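Local coordinates for PbSGBP-B lipoprotein (Prevotella bryantii B14, PDB 6D2Y) that probably binds polysaccharide at the cell surface as a lipoprotein of a polysaccharide utilization locus, and carries a bound magnesium ion, at residues 325-337 / 419-431. Numbering follows the deposited sequence.
Sequences WGAGPMQIIFGSP and NDFSSLNIFLIKG
The carbonyl oxygen of Gly-335 is gripped by two successive amides of the facing chain: Ser-423 N lies 2.9 Å from Gly-335 O in a nearly straight bond, while Ser-422 N reaches the same oxygen at a more bent 138°. Two residues set against one define a classic beta bulge, placed where the chain leaves the 3-10 turn at 419-420 and enters strand 423-428. Beyond it the pairing with strand 330-335 is regular and antiparallel, and Ile-333 and Asn-425 exchange bonds of 2.8 Å in both directions, Ile-333 N to Asn-425 O and Asn-425 N to Ile-333 O. These are the two central strands of a four-stranded sheet in the beta-sandwich of the probable glycan-binding domain, flanked by strands 279-282 and 372-374. On the face bearing Met-330, Ile-332 and Phe-334, the side chains turn inward to strands 311-318 and 449-458 of another sheet. There the Phe-334 ring is clamped from both sides: Leu-424 CD1 sits 3.6 Å from its centroid, almost on the ring normal, and Phe-421 drives its CD1 edge into the opposite face, a T-shaped pair with planes at 82°. With CG anti to the backbone N (chi1 178°), Leu-424 leans toward the facing strand, and its second torsion sets CD1 over the ring; the same methyl also touches Ile-332 CG2. Further along, Leu-428 CD1 packs 3.6 Å from Met-330 CG, the latter residue being selenomethionine. The other face is more polar. Gln-331 NE2 donates to Ile-429 O at 3.0 Å, coming from above the carbonyl plane, while its OE1 accepts from Arg-371, so both ends of this buried amide are engaged. Asn-425 OD1 is likewise met by Trp-283 NE1, and Ser-423 OG by the backbone N of Ala-284.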
loop_
_atom_site.group_PDB
_atom_site.type_symbol
_atom_site.label_atom_id
_atom_site.label_comp_id
_atom_site.label_asym_id
_atom_site.label_seq_id
_atom_site.Cartn_x
_atom_site.Cartn_y
_atom_site.Cartn_z
ATOM N N TRP A 325 -12.812 5.431 -16.485
ATOM C CA TRP A 325 -13.748 5.271 -15.377
ATOM C C TRP A 325 -13.790 6.586 -14.612
ATOM O O TRP A 325 -12.839 6.926 -13.899
ATOM C CB TRP A 325 -13.318 4.115 -14.477
ATOM C CG TRP A 325 -14.136 3.958 -13.232
ATOM C CD1 TRP A 325 -15.465 4.223 -13.083
ATOM C CD2 TRP A 325 -13.673 3.495 -11.959
ATOM N NE1 TRP A 325 -15.860 3.956 -11.793
ATOM C CE2 TRP A 325 -14.778 3.505 -11.084
ATOM C CE3 TRP A 325 -12.431 3.072 -11.474
ATOM C CZ2 TRP A 325 -14.678 3.110 -9.751
ATOM C CZ3 TRP A 325 -12.335 2.680 -10.151
ATOM C CH2 TRP A 325 -13.452 2.701 -9.306
ATOM N N GLY A 326 -14.887 7.322 -14.760
ATOM C CA GLY A 326 -14.972 8.647 -14.180
ATOM C C GLY A 326 -16.190 8.884 -13.314
ATOM O O GLY A 326 -16.385 9.992 -12.805
ATOM N N ALA A 327 -17.025 7.864 -13.135
ATOM C CA ALA A 327 -18.198 8.014 -12.287
ATOM C C ALA A 327 -18.530 6.674 -11.654
ATOM O O ALA A 327 -18.121 5.616 -12.137
ATOM C CB ALA A 327 -19.401 8.550 -13.072
ATOM N N GLY A 328 -19.280 6.733 -10.562
ATOM C CA GLY A 328 -19.737 5.537 -9.903
ATOM C C GLY A 328 -18.670 4.915 -9.039
ATOM O O GLY A 328 -17.784 4.195 -9.514
ATOM N N PRO A 329 -18.739 5.187 -7.741
ATOM C CA PRO A 329 -17.717 4.671 -6.828
ATOM C C PRO A 329 -17.790 3.158 -6.717
ATOM O O PRO A 329 -18.871 2.565 -6.691
ATOM C CB PRO A 329 -18.060 5.346 -5.497
ATOM C CG PRO A 329 -18.982 6.483 -5.840
ATOM C CD PRO A 329 -19.737 6.015 -7.045
HETATM N N MSE A 330 -16.658 2.525 -6.546
HETATM C CA MSE A 330 -16.578 1.119 -6.443
HETATM C C MSE A 330 -16.727 0.658 -5.061
HETATM O O MSE A 330 -15.826 0.759 -4.291
HETATM C CB MSE A 330 -15.219 0.679 -6.935
HETATM C CG MSE A 330 -15.070 -0.824 -7.032
HETATM SE SE MSE A 330 -13.370 -1.599 -7.487
HETATM C CE MSE A 330 -13.251 -1.158 -9.322
ATOM N N GLN A 331 -17.851 0.085 -4.749
ATOM C CA GLN A 331 -18.121 -0.428 -3.413
ATOM C C GLN A 331 -17.758 -1.907 -3.384
ATOM O O GLN A 331 -18.330 -2.706 -4.134
ATOM C CB GLN A 331 -19.581 -0.203 -3.020
ATOM C CG GLN A 331 -20.035 1.235 -3.242
ATOM C CD GLN A 331 -21.231 1.631 -2.398
ATOM O OE1 GLN A 331 -21.541 0.988 -1.394
ATOM N NE2 GLN A 331 -21.901 2.708 -2.795
ATOM N N ILE A 332 -16.791 -2.260 -2.547
ATOM C CA ILE A 332 -16.352 -3.639 -2.377
ATOM C C ILE A 332 -16.903 -4.120 -1.042
ATOM O O ILE A 332 -16.444 -3.687 0.021
ATOM C CB ILE A 332 -14.823 -3.751 -2.441
ATOM C CG1 ILE A 332 -14.301 -3.078 -3.714
ATOM C CG2 ILE A 332 -14.388 -5.205 -2.387
ATOM C CD1 ILE A 332 -12.815 -2.797 -3.695
ATOM N N ILE A 333 -17.895 -5.008 -1.085
ATOM C CA ILE A 333 -18.661 -5.390 0.097
ATOM C C ILE A 333 -18.428 -6.867 0.388
ATOM O O ILE A 333 -18.758 -7.729 -0.436
ATOM C CB ILE A 333 -20.164 -5.113 -0.075
ATOM C CG1 ILE A 333 -20.403 -3.770 -0.771
ATOM C CG2 ILE A 333 -20.866 -5.137 1.271
ATOM C CD1 ILE A 333 -20.843 -3.907 -2.214
ATOM N N PHE A 334 -17.877 -7.155 1.564
ATOM C CA PHE A 334 -17.817 -8.510 2.090
ATOM C C PHE A 334 -19.073 -8.792 2.904
ATOM O O PHE A 334 -19.650 -7.892 3.518
ATOM C CB PHE A 334 -16.576 -8.710 2.961
ATOM C CG PHE A 334 -15.326 -9.012 2.182
ATOM C CD1 PHE A 334 -15.118 -10.273 1.648
ATOM C CD2 PHE A 334 -14.351 -8.044 2.001
ATOM C CE1 PHE A 334 -13.969 -10.560 0.939
ATOM C CE2 PHE A 334 -13.198 -8.326 1.293
ATOM C CZ PHE A 334 -13.007 -9.584 0.759
ATOM N N GLY A 335 -19.490 -10.049 2.907
ATOM C CA GLY A 335 -20.721 -10.419 3.582
ATOM C C GLY A 335 -20.642 -11.800 4.184
ATOM O O GLY A 335 -19.936 -12.681 3.682
ATOM N N SER A 336 -21.376 -11.984 5.272
ATOM C CA SER A 336 -21.533 -13.254 5.956
ATOM C C SER A 336 -22.678 -14.043 5.337
ATOM O O SER A 336 -23.514 -13.486 4.619
ATOM C CB SER A 336 -21.799 -13.017 7.442
ATOM O OG SER A 336 -23.071 -12.424 7.646
ATOM N N PRO A 337 -22.743 -15.356 5.584
ATOM C CA PRO A 337 -23.906 -16.124 5.118
ATOM C C PRO A 337 -25.211 -15.624 5.702
ATOM O O PRO A 337 -26.268 -15.815 5.079
ATOM C CB PRO A 337 -23.594 -17.554 5.584
ATOM C CG PRO A 337 -22.125 -17.590 5.731
ATOM C CD PRO A 337 -21.741 -16.227 6.223
ATOM N N ASN A 419 -16.041 -15.073 9.672
ATOM C CA ASN A 419 -17.198 -15.517 8.905
ATOM C C ASN A 419 -17.799 -14.399 8.065
ATOM O O ASN A 419 -18.545 -14.682 7.121
ATOM C CB ASN A 419 -18.261 -16.086 9.845
ATOM C CG ASN A 419 -17.992 -17.526 10.223
ATOM O OD1 ASN A 419 -18.218 -18.437 9.429
ATOM N ND2 ASN A 419 -17.513 -17.740 11.443
ATOM N N ASP A 420 -17.495 -13.141 8.382
ATOM C CA ASP A 420 -18.000 -12.013 7.609
ATOM C C ASP A 420 -17.310 -11.866 6.259
ATOM O O ASP A 420 -17.689 -10.980 5.484
ATOM C CB ASP A 420 -17.855 -10.723 8.420
ATOM C CG ASP A 420 -18.575 -10.790 9.757
ATOM O OD1 ASP A 420 -18.258 -11.693 10.558
ATOM O OD2 ASP A 420 -19.461 -9.947 10.008
ATOM N N PHE A 421 -16.317 -12.701 5.957
ATOM C CA PHE A 421 -15.661 -12.687 4.655
ATOM C C PHE A 421 -16.017 -13.941 3.868
ATOM O O PHE A 421 -15.130 -14.623 3.347
ATOM C CB PHE A 421 -14.141 -12.587 4.813
ATOM C CG PHE A 421 -13.683 -11.395 5.601
ATOM C CD1 PHE A 421 -13.734 -10.123 5.056
ATOM C CD2 PHE A 421 -13.199 -11.547 6.889
ATOM C CE1 PHE A 421 -13.310 -9.029 5.782
ATOM C CE2 PHE A 421 -12.775 -10.456 7.619
ATOM C CZ PHE A 421 -12.830 -9.196 7.065
ATOM N N SER A 422 -17.307 -14.264 3.790
ATOM C CA SER A 422 -17.760 -15.463 3.090
ATOM C C SER A 422 -18.166 -15.186 1.646
ATOM O O SER A 422 -17.884 -16.000 0.758
ATOM C CB SER A 422 -18.933 -16.098 3.837
ATOM O OG SER A 422 -18.699 -16.154 5.234
ATOM N N SER A 423 -18.834 -14.059 1.399
ATOM C CA SER A 423 -19.228 -13.648 0.061
ATOM C C SER A 423 -18.649 -12.273 -0.243
ATOM O O SER A 423 -18.283 -11.516 0.660
ATOM C CB SER A 423 -20.752 -13.628 -0.094
ATOM O OG SER A 423 -21.308 -14.900 0.178
ATOM N N LEU A 424 -18.573 -11.954 -1.535
ATOM C CA LEU A 424 -17.966 -10.709 -1.980
ATOM C C LEU A 424 -18.780 -10.106 -3.113
ATOM O O LEU A 424 -19.119 -10.799 -4.077
ATOM C CB LEU A 424 -16.522 -10.930 -2.444
ATOM C CG LEU A 424 -15.823 -9.675 -2.964
ATOM C CD1 LEU A 424 -15.525 -8.724 -1.815
ATOM C CD2 LEU A 424 -14.555 -10.032 -3.727
ATOM N N ASN A 425 -19.082 -8.816 -2.993
ATOM C CA ASN A 425 -19.716 -8.040 -4.048
ATOM C C ASN A 425 -18.802 -6.891 -4.445
ATOM O O ASN A 425 -18.198 -6.240 -3.586
ATOM C CB ASN A 425 -21.071 -7.486 -3.600
ATOM C CG ASN A 425 -22.218 -8.413 -3.930
ATOM O OD1 ASN A 425 -22.031 -9.618 -4.085
ATOM N ND2 ASN A 425 -23.419 -7.853 -4.038
ATOM N N ILE A 426 -18.693 -6.654 -5.749
ATOM C CA ILE A 426 -18.013 -5.482 -6.293
ATOM C C ILE A 426 -19.032 -4.755 -7.157
ATOM O O ILE A 426 -19.446 -5.268 -8.204
ATOM C CB ILE A 426 -16.761 -5.852 -7.099
ATOM C CG1 ILE A 426 -15.837 -6.747 -6.267
ATOM C CG2 ILE A 426 -16.041 -4.594 -7.564
ATOM C CD1 ILE A 426 -14.394 -6.731 -6.711
ATOM N N PHE A 427 -19.439 -3.565 -6.720
ATOM C CA PHE A 427 -20.530 -2.827 -7.345
ATOM C C PHE A 427 -20.102 -1.383 -7.553
ATOM O O PHE A 427 -19.783 -0.680 -6.587
ATOM C CB PHE A 427 -21.796 -2.900 -6.484
ATOM C CG PHE A 427 -23.066 -2.598 -7.233
ATOM C CD1 PHE A 427 -23.045 -2.325 -8.590
ATOM C CD2 PHE A 427 -24.283 -2.584 -6.573
ATOM C CE1 PHE A 427 -24.214 -2.044 -9.274
ATOM C CE2 PHE A 427 -25.455 -2.304 -7.251
ATOM C CZ PHE A 427 -25.420 -2.033 -8.603
ATOM N N LEU A 428 -20.097 -0.945 -8.810
ATOM C CA LEU A 428 -19.847 0.450 -9.162
ATOM C C LEU A 428 -21.164 1.203 -9.045
ATOM O O LEU A 428 -22.006 1.142 -9.943
ATOM C CB LEU A 428 -19.288 0.554 -10.576
ATOM C CG LEU A 428 -17.785 0.508 -10.836
ATOM C CD1 LEU A 428 -17.104 -0.600 -10.054
ATOM C CD2 LEU A 428 -17.567 0.320 -12.325
ATOM N N ILE A 429 -21.352 1.917 -7.940
ATOM C CA ILE A 429 -22.625 2.582 -7.691
ATOM C C ILE A 429 -22.412 3.671 -6.651
ATOM O O ILE A 429 -21.621 3.515 -5.717
ATOM C CB ILE A 429 -23.705 1.566 -7.245
ATOM C CG1 ILE A 429 -25.053 2.259 -7.039
ATOM C CG2 ILE A 429 -23.271 0.840 -5.980
ATOM C CD1 ILE A 429 -26.165 1.313 -6.675
ATOM N N LYS A 430 -23.120 4.783 -6.830
ATOM C CA LYS A 430 -23.226 5.827 -5.821
ATOM C C LYS A 430 -24.537 5.618 -5.071
ATOM O O LYS A 430 -25.619 5.772 -5.645
ATOM C CB LYS A 430 -23.166 7.216 -6.452
ATOM C CG LYS A 430 -23.449 8.341 -5.473
ATOM C CD LYS A 430 -24.125 9.517 -6.154
ATOM C CE LYS A 430 -24.184 10.721 -5.230
ATOM N NZ LYS A 430 -23.965 12.005 -5.948
ATOM N N GLY A 431 -24.438 5.256 -3.793
ATOM C CA GLY A 431 -25.623 5.023 -3.001
ATOM C C GLY A 431 -26.192 6.295 -2.407
ATOM O O GLY A 431 -25.502 7.299 -2.229
#